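Local atomic coordinates of leucine aminopeptidase (Fimbriiglobus ruber, PDB entry 7D1B), a protein that probably acts as a zinc-dependent glutaminyl cyclase of the M28 peptidase family, closing N-terminal glutamine of peptides into pyroglutamate. Residues Q60-G65 against P149-N154; Q78-K83 against L162-A167. All coordinates share one frame; numbering follows the deposited sequence. Where two conformers were deposited one is given.

Contact 1 (Q60-G65 against P149-N154); sequences QLCDIG and PFASAN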
loop_
_atom_site.group_PDB
_atom_site.type_symbol
_atom_site.label_atom_id
_atom_site.label_comp_id
_atom_site.label_asym_id
_atom_site.label_seq_id
_atom_site.Cartn_x
_atom_site.Cartn_y
_atom_site.Cartn_z
ATOM N N GLN A 60 10.419 0.493 -13.143
ATOM C CA GLN A 60 11.632 -0.116 -12.605
ATOM C C GLN A 60 11.311 -1.371 -11.803
ATOM O O GLN A 60 11.960 -2.427 -11.954
ATOM C CB GLN A 60 12.357 0.903 -11.728
ATOM C CG GLN A 60 13.599 0.346 -11.074
ATOM C CD GLN A 60 14.321 1.335 -10.175
ATOM O OE1 GLN A 60 13.914 2.496 -10.037
ATOM N NE2 GLN A 60 15.407 0.875 -9.555
ATOM N N LEU A 61 10.295 -1.272 -10.933
ATOM C CA LEU A 61 9.923 -2.432 -10.130
ATOM C C LEU A 61 9.388 -3.551 -11.014
ATOM O O LEU A 61 9.748 -4.720 -10.833
ATOM C CB LEU A 61 8.923 -2.035 -9.042
ATOM C CG LEU A 61 9.470 -1.079 -7.975
ATOM C CD1 LEU A 61 8.369 -0.675 -7.025
ATOM C CD2 LEU A 61 10.622 -1.708 -7.200
ATOM N N CYS A 62 8.560 -3.218 -12.004
ATOM C CA CYS A 62 8.069 -4.254 -12.906
ATOM C C CYS A 62 9.190 -4.866 -13.736
ATOM O O CYS A 62 9.122 -6.050 -14.070
ATOM C CB CYS A 62 6.957 -3.719 -13.807
ATOM S SG CYS A 62 5.419 -3.362 -12.947
ATOM N N ASP A 63 10.228 -4.094 -14.054
ATOM C CA ASP A 63 11.347 -4.593 -14.840
ATOM C C ASP A 63 12.190 -5.596 -14.072
ATOM O O ASP A 63 12.998 -6.293 -14.688
ATOM C CB ASP A 63 12.218 -3.428 -15.315
ATOM C CG ASP A 63 11.611 -2.675 -16.486
ATOM O OD1 ASP A 63 10.618 -3.141 -17.076
ATOM O OD2 ASP A 63 12.142 -1.601 -16.820
ATOM N N ILE A 64 12.036 -5.677 -12.746
ATOM C CA ILE A 64 12.628 -6.812 -12.025
ATOM C C ILE A 64 12.087 -8.150 -12.519
ATOM O O ILE A 64 12.773 -9.178 -12.434
ATOM C CB ILE A 64 12.417 -6.631 -10.513
ATOM C CG1 ILE A 64 13.197 -5.406 -10.065
ATOM C CG2 ILE A 64 12.810 -7.890 -9.708
ATOM C CD1 ILE A 64 12.871 -4.966 -8.661
ATOM N N GLY A 65 10.867 -8.164 -13.044
ATOM C CA GLY A 65 10.128 -9.385 -13.251
ATOM C C GLY A 65 9.241 -9.606 -12.041
ATOM O O GLY A 65 9.198 -8.784 -11.119
ATOM N N PRO A 149 4.322 -14.474 -16.808
ATOM C CA PRO A 149 4.663 -13.584 -15.688
ATOM C C PRO A 149 3.642 -12.465 -15.532
ATOM O O PRO A 149 3.246 -11.816 -16.507
ATOM C CB PRO A 149 6.048 -13.039 -16.064
ATOM C CG PRO A 149 6.190 -13.282 -17.530
ATOM C CD PRO A 149 5.377 -14.505 -17.840
ATOM N N PHE A 150 3.226 -12.239 -14.292
ATOM C CA PHE A 150 2.207 -11.249 -13.957
ATOM C C PHE A 150 2.896 -10.037 -13.321
ATOM O O PHE A 150 3.460 -10.141 -12.220
ATOM C CB PHE A 150 1.167 -11.879 -13.027
ATOM C CG PHE A 150 0.175 -10.897 -12.462
ATOM C CD1 PHE A 150 -0.572 -10.057 -13.289
ATOM C CD2 PHE A 150 -0.011 -10.812 -11.096
ATOM C CE1 PHE A 150 -1.489 -9.141 -12.746
ATOM C CE2 PHE A 150 -0.935 -9.911 -10.549
ATOM C CZ PHE A 150 -1.663 -9.061 -11.381
ATOM N N ALA A 151 2.844 -8.885 -14.008
ATOM C CA ALA A 151 3.590 -7.704 -13.582
ATOM C C ALA A 151 2.922 -6.961 -12.438
ATOM O O ALA A 151 3.607 -6.249 -11.695
ATOM C CB ALA A 151 3.742 -6.736 -14.756
ATOM N N SER A 152 1.604 -7.057 -12.305
ATOM C CA SER A 152 0.925 -6.496 -11.133
ATOM C C SER A 152 1.204 -4.993 -10.954
ATOM O O SER A 152 1.405 -4.529 -9.841
ATOM C CB SER A 152 1.333 -7.280 -9.877
ATOM O OG SER A 152 0.447 -7.076 -8.807
ATOM N N ALA A 153 1.208 -4.218 -12.047
ATOM C CA ALA A 153 1.689 -2.835 -11.956
ATOM C C ALA A 153 0.863 -1.984 -10.993
ATOM O O ALA A 153 1.424 -1.185 -10.237
ATOM C CB ALA A 153 1.687 -2.177 -13.327
ATOM N N ASN A 154 -0.461 -2.105 -11.032
ATOM C CA ASN A 154 -1.343 -1.293 -10.203
ATOM C C ASN A 154 -1.698 -1.977 -8.887
ATOM O O ASN A 154 -2.596 -1.521 -8.185
ATOM C CB ASN A 154 -2.620 -0.976 -10.985
ATOM C CG ASN A 154 -3.431 0.169 -10.383
ATOM O OD1 ASN A 154 -2.881 1.127 -9.815
ATOM N ND2 ASN A 154 -4.750 0.086 -10.526
#
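A chi1 of -70° swings the thiol of Cys-62 away from its own carbonyl and onto the side of its backbone N, which places SG against the run that leads from Ala-151 to Ala-153. From Cys-62, SG alone makes the close approaches. It lies 3.6 Å from the carbonyl O of Ala-151, a van der Waals approach and not a hydrogen bond. Along the same run SG meets Ala-153 twice, at 3.9 Å from its CA and at an equal distance from its CB. The methyl of Ala-151 is slightly farther, its CB 4.2 Å from SG. Small residues on one side thus let the backbones come near, with the CA atoms of Cys-62 and Ala-151 separated by 5.7 Å. Between Ala-151 and Ala-153, Ser-152 adopts positive phi (57°) as the chain leads toward helix 153-167.

No hydrogen bond joins the two segments directly, yet a polar link runs beside the sulfur. Gly-65, whose positive phi ends the helical path begun at 51, offers its O to NE of Arg-67, and NH2 of that same guanidinium bonds to the O of Ala-151. Pro-315 and Thr-157 also touch the Cys-62 side chain.

The contact sets the last turn of helix 51-63 against the loop entering helix 153-167. Just beyond it comes Asp-155, a ligand of the zinc ion together with Glu-188 and His-309. The zinc lies about 11 Å from the Ala-153 side chain, so the contact flanks the metal site without forming it, in an M28-type alpha/beta zinc exopeptidase fold with an aspartate ligand supplied near the start of a helix.

Contact 2 (Q78-K83 against L162-A167); sequences QEVLTK and LMMELA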
loop_
_atom_site.group_PDB
_atom_site.type_symbol
_atom_site.label_atom_id
_atom_site.label_comp_id
_atom_site.label_asym_id
_atom_site.label_seq_id
_atom_site.Cartn_x
_atom_site.Cartn_y
_atom_site.Cartn_z
ATOM N N GLN A 78 13.592 -5.863 -2.565
ATOM C CA GLN A 78 13.939 -5.407 -1.219
ATOM C C GLN A 78 15.230 -4.596 -1.219
ATOM O O GLN A 78 15.327 -3.565 -0.537
ATOM C CB GLN A 78 14.057 -6.598 -0.273
ATOM C CG GLN A 78 12.715 -7.245 0.008
ATOM C CD GLN A 78 12.859 -8.650 0.552
ATOM O OE1 GLN A 78 13.971 -9.146 0.727
ATOM N NE2 GLN A 78 11.746 -9.298 0.836
ATOM N N GLU A 79 16.221 -5.032 -2.006
ATOM C CA GLU A 79 17.482 -4.292 -2.081
ATOM C C GLU A 79 17.271 -2.917 -2.708
ATOM O O GLU A 79 17.782 -1.902 -2.205
ATOM C CB GLU A 79 18.504 -5.089 -2.882
ATOM C CG GLU A 79 18.892 -6.395 -2.191
ATOM C CD GLU A 79 19.690 -7.370 -3.056
ATOM O OE1 GLU A 79 19.780 -7.174 -4.289
ATOM O OE2 GLU A 79 20.220 -8.350 -2.487
ATOM N N VAL A 80 16.535 -2.871 -3.823
ATOM C CA VAL A 80 16.268 -1.605 -4.504
ATOM C C VAL A 80 15.578 -0.632 -3.557
ATOM O O VAL A 80 15.970 0.538 -3.429
ATOM C CB VAL A 80 15.423 -1.859 -5.768
ATOM C CG1 VAL A 80 14.886 -0.550 -6.327
ATOM C CG2 VAL A 80 16.227 -2.624 -6.819
ATOM N N LEU A 81 14.517 -1.098 -2.896
ATOM C CA LEU A 81 13.747 -0.224 -2.020
ATOM C C LEU A 81 14.559 0.216 -0.813
ATOM O O LEU A 81 14.495 1.389 -0.414
ATOM C CB LEU A 81 12.466 -0.924 -1.572
ATOM C CG LEU A 81 11.451 -1.126 -2.704
ATOM C CD1 LEU A 81 10.372 -2.088 -2.277
ATOM C CD2 LEU A 81 10.820 0.187 -3.147
ATOM N N THR A 82 15.311 -0.706 -0.204
ATOM C CA THR A 82 16.093 -0.352 0.973
ATOM C C THR A 82 17.104 0.727 0.636
ATOM O O THR A 82 17.212 1.732 1.352
ATOM C CB THR A 82 16.784 -1.598 1.545
ATOM O OG1 THR A 82 15.785 -2.533 1.972
ATOM C CG2 THR A 82 17.698 -1.240 2.722
ATOM N N LYS A 83 17.843 0.543 -0.465
ATOM C CA LYS A 83 18.842 1.533 -0.858
ATOM C C LYS A 83 18.196 2.874 -1.178
ATOM O O LYS A 83 18.710 3.934 -0.791
ATOM C CB LYS A 83 19.625 1.015 -2.061
ATOM C CG LYS A 83 20.680 1.969 -2.580
ATOM C CD LYS A 83 21.378 1.413 -3.812
ATOM C CE LYS A 83 22.471 2.351 -4.303
ATOM N NZ LYS A 83 23.203 1.777 -5.464
ATOM N N LEU A 162 4.872 4.782 -5.411
ATOM C CA LEU A 162 4.494 6.071 -4.855
ATOM C C LEU A 162 5.306 6.366 -3.605
ATOM O O LEU A 162 5.724 7.503 -3.396
ATOM C CB LEU A 162 2.991 6.141 -4.593
ATOM C CG LEU A 162 2.520 7.488 -4.004
ATOM C CD1 LEU A 162 2.926 8.679 -4.899
ATOM C CD2 LEU A 162 1.016 7.487 -3.803
ATOM N N MET A 163 5.570 5.349 -2.771
ATOM C CA MET A 163 6.471 5.556 -1.636
ATOM C C MET A 163 7.857 5.986 -2.105
ATOM O O MET A 163 8.480 6.861 -1.489
ATOM C CB MET A 163 6.586 4.289 -0.792
ATOM C CG MET A 163 5.349 3.890 -0.048
ATOM S SD MET A 163 5.629 2.285 0.669
ATOM C CE MET A 163 3.996 1.941 1.338
ATOM N N MET A 164 8.360 5.376 -3.187
ATOM C CA MET A 164 9.657 5.801 -3.723
ATOM C C MET A 164 9.629 7.269 -4.122
ATOM O O MET A 164 10.581 8.004 -3.855
ATOM C CB MET A 164 10.053 4.925 -4.907
ATOM C CG MET A 164 10.393 3.494 -4.526
ATOM S SD MET A 164 10.851 2.474 -5.955
ATOM C CE MET A 164 12.527 3.048 -6.206
ATOM N N GLU A 165 8.550 7.712 -4.770
ATOM C CA GLU A 165 8.441 9.127 -5.121
ATOM C C GLU A 165 8.362 9.998 -3.869
ATOM O O GLU A 165 9.077 10.999 -3.745
ATOM C CB GLU A 165 7.251 9.380 -6.048
ATOM C CG GLU A 165 7.001 10.874 -6.301
ATOM C CD GLU A 165 8.179 11.593 -6.950
ATOM O OE1 GLU A 165 8.989 10.914 -7.610
ATOM O OE2 GLU A 165 8.266 12.847 -6.806
ATOM N N LEU A 166 7.483 9.635 -2.931
ATOM C CA LEU A 166 7.307 10.430 -1.722
ATOM C C LEU A 166 8.607 10.566 -0.954
ATOM O O LEU A 166 8.852 11.604 -0.321
ATOM C CB LEU A 166 6.242 9.797 -0.817
ATOM C CG LEU A 166 4.796 9.902 -1.293
ATOM C CD1 LEU A 166 3.897 9.083 -0.382
ATOM C CD2 LEU A 166 4.343 11.345 -1.338
ATOM N N ALA A 167 9.450 9.533 -0.983
ATOM C CA ALA A 167 10.704 9.582 -0.245
ATOM C C ALA A 167 11.589 10.756 -0.648
ATOM O O ALA A 167 12.393 11.200 0.164
ATOM C CB ALA A 167 11.456 8.267 -0.430
#
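Segments 78-83 and 162-167, both helical, come closest at Leu-81 and Met-164, whose CA atoms are 7.5 Å apart. Both keep regular helical geometry, and no hydrogen bond passes between the two segments.

The side-chain contact is wholly apolar. CD2 of Leu-81 sits 3.6 Å from CG of Met-164 and equally far from its SD, meeting the methionine along its middle as the two side chains cross at about a right angle. Although the Leu-81 CB does not point straight at the other helix, a chi1 of -69° turns CG off the carbonyl side, and the branch carrying CD2 closes the distance. Such packing of neighbouring helices over a shared sheet belongs to the alpha/beta core of M28 enzymes: Leu-81 also rests on Leu-113 and Leu-183, from strands 108-117 and 178-184, while Met-163 of the other helix rests on Phe-181 and Leu-183 of strand 178-184.

Met-164 runs extended as far as its sulfur, then bends at chi3 (78°), which carries CE to within 4.3 Å of CG1 of Val-80. Helix 51-63 adds Tyr-57, Gln-60 and Leu-61 around the same methionine. Alongside this apolar patch the backbone O of Met-164 accepts a hydrogen bond from NE2 of His-84, a polar tie between the same two helices one residue beyond Lys-83.

From the N terminus, the chain first lays down helix 51-63, which ends in contact 1, and then helix 72-87, which supplies the first half of contact 2. It next builds strands 91-99, 108-117 and 123-130 before reaching 149-154, where contact 1 closes a loop of 83 residues. The chain runs on through helix 153-167, and at 162-167 contact 2 closes a second loop of 78. Because the segments alternate, the loops cross and neither nests within the other. Helix 153-167 thus receives both earlier helices, one near its start and one near its end. The contacts also touch where Gln-60 packs on Val-80, so helices 51-63, 72-87 and 153-167 are tied together.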